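Local coordinates for B-cell cll/lymphoma 9 protein (Homo sapiens, PDB 2VPB), which promotes the transcriptional activity of beta-catenin in the Wnt pathway, its HD1 domain, the part described here, being the region that interacts with PYGO1, at residues V27-I30 against V31-H34. Sequence-based numbering, arbitrary orientation.
Sequences VETI and VSFH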
loop_
_atom_site.group_PDB
_atom_site.type_symbol
_atom_site.label_atom_id
_atom_site.label_comp_id
_atom_site.label_asym_id
_atom_site.label_seq_id
_atom_site.Cartn_x
_atom_site.Cartn_y
_atom_site.Cartn_z
ATOM N N VAL B 27 11.605 5.311 12.681
ATOM C CA VAL B 27 11.364 3.869 12.765
ATOM C C VAL B 27 12.254 3.151 11.753
ATOM O O VAL B 27 12.680 3.758 10.766
ATOM C CB VAL B 27 9.870 3.484 12.491
ATOM C CG1 VAL B 27 8.946 4.039 13.567
ATOM C CG2 VAL B 27 9.407 3.942 11.093
ATOM N N GLU B 28 12.528 1.869 12.002
ATOM C CA GLU B 28 13.322 1.044 11.090
ATOM C C GLU B 28 12.559 0.649 9.827
ATOM O O GLU B 28 13.132 0.614 8.732
ATOM C CB GLU B 28 13.799 -0.228 11.797
ATOM C CG GLU B 28 14.944 0.004 12.777
ATOM C CD GLU B 28 16.231 0.438 12.089
ATOM O OE1 GLU B 28 16.528 -0.072 10.986
ATOM O OE2 GLU B 28 16.942 1.301 12.649
ATOM N N THR B 29 11.277 0.330 9.996
ATOM C CA THR B 29 10.427 -0.159 8.911
ATOM C C THR B 29 9.023 0.402 9.053
ATOM O O THR B 29 8.638 0.872 10.134
ATOM C CB THR B 29 10.284 -1.708 8.894
ATOM O OG1 THR B 29 9.329 -2.140 9.878
ATOM C CG2 THR B 29 11.614 -2.411 9.135
ATOM N N ILE B 30 8.253 0.302 7.975
ATOM C CA ILE B 30 6.885 0.831 7.960
ATOM C C ILE B 30 5.936 0.048 8.875
ATOM O O ILE B 30 4.819 0.509 9.125
ATOM C CB ILE B 30 6.291 0.919 6.518
ATOM C CG1 ILE B 30 6.195 -0.476 5.848
ATOM C CG2 ILE B 30 7.109 1.901 5.650
ATOM C CD1 ILE B 30 5.291 -0.506 4.656
ATOM N N VAL B 31 6.364 -1.114 9.379
ATOM C CA VAL B 31 5.535 -1.875 10.333
ATOM C C VAL B 31 6.160 -1.943 11.731
ATOM O O VAL B 31 5.768 -2.774 12.560
ATOM C CB VAL B 31 5.168 -3.302 9.815
ATOM C CG1 VAL B 31 4.220 -3.225 8.609
ATOM C CG2 VAL B 31 6.426 -4.097 9.480
ATOM N N SER B 32 7.112 -1.051 11.997
ATOM C CA SER B 32 7.764 -0.977 13.310
ATOM C C SER B 32 6.905 -0.192 14.300
ATOM O O SER B 32 7.320 0.854 14.801
ATOM C CB SER B 32 9.144 -0.344 13.182
ATOM O OG SER B 32 9.959 -1.139 12.345
ATOM N N PHE B 33 5.699 -0.685 14.564
ATOM C CA PHE B 33 4.767 0.029 15.448
ATOM C C PHE B 33 5.318 0.082 16.860
ATOM O O PHE B 33 6.025 -0.826 17.292
ATOM C CB PHE B 33 3.386 -0.619 15.437
ATOM C CG PHE B 33 2.814 -0.771 14.068
ATOM C CD1 PHE B 33 2.347 0.328 13.368
ATOM C CD2 PHE B 33 2.753 -2.024 13.471
ATOM C CE1 PHE B 33 1.826 0.181 12.070
ATOM C CE2 PHE B 33 2.223 -2.178 12.191
ATOM C CZ PHE B 33 1.763 -1.075 11.496
ATOM N N HIS B 34 4.998 1.159 17.565
ATOM C CA HIS B 34 5.588 1.376 18.879
ATOM C C HIS B 34 4.768 2.392 19.623
ATOM O O HIS B 34 3.812 2.957 19.096
ATOM C CB HIS B 34 7.002 1.917 18.702
ATOM C CG HIS B 34 7.048 3.178 17.900
ATOM N ND1 HIS B 34 7.149 4.427 18.475
ATOM C CD2 HIS B 34 6.951 3.387 16.564
ATOM C CE1 HIS B 34 7.127 5.350 17.526
ATOM N NE2 HIS B 34 7.005 4.744 16.358
#
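Thr29 and Ser32 are the first and last residues of a type I beta turn, and their hydroxyls hydrogen-bond, OG1 of Thr29 to OG of Ser32 at 2.7 Å. Either oxygen could be the donor. Thr29 OG1 has a second bond, from the backbone N of Val31 at 3.2 Å, with an N-H...O angle of 144°. The torsion of Thr29 explains this double role: a chi1 of 79° tucks OG1 in toward the backbone of the turn, within reach of both Val31 N and Ser32 OG. The turn itself is closed by Ser32 N, which donates to Thr29 O at 3.1 Å. Ser32 is also the centre of an inverse gamma turn, with a weak bond from Phe33 N to Val31 O.

Apolar contacts flank these bonds. The methyl CG2 of Val31 rests 3.5 Å from Thr29 OG1. On the Val27 side, CB of Val27 meets CB of Ser32 at 4.0 Å. Further out, Val27 CG1 approaches the His34 ring obliquely, 3.5 Å from NE2, the two side chains crossing at about a right angle. Ile30 packs on Ala18 and Val22 of helix 12-23, while Val31 packs on Tyr8 and Phe10 of strand 8-10. The chain of another protein meets Ile30 with an apolar side chain and Val31 with a polar one.

The reversal is thus held by side chains as well as backbone. Two hydroxyls and two amides fix the turn, while Ile30 and Val31 at its corners carry their side chains onto the helix and the strand, within the region that interacts with PYGO1.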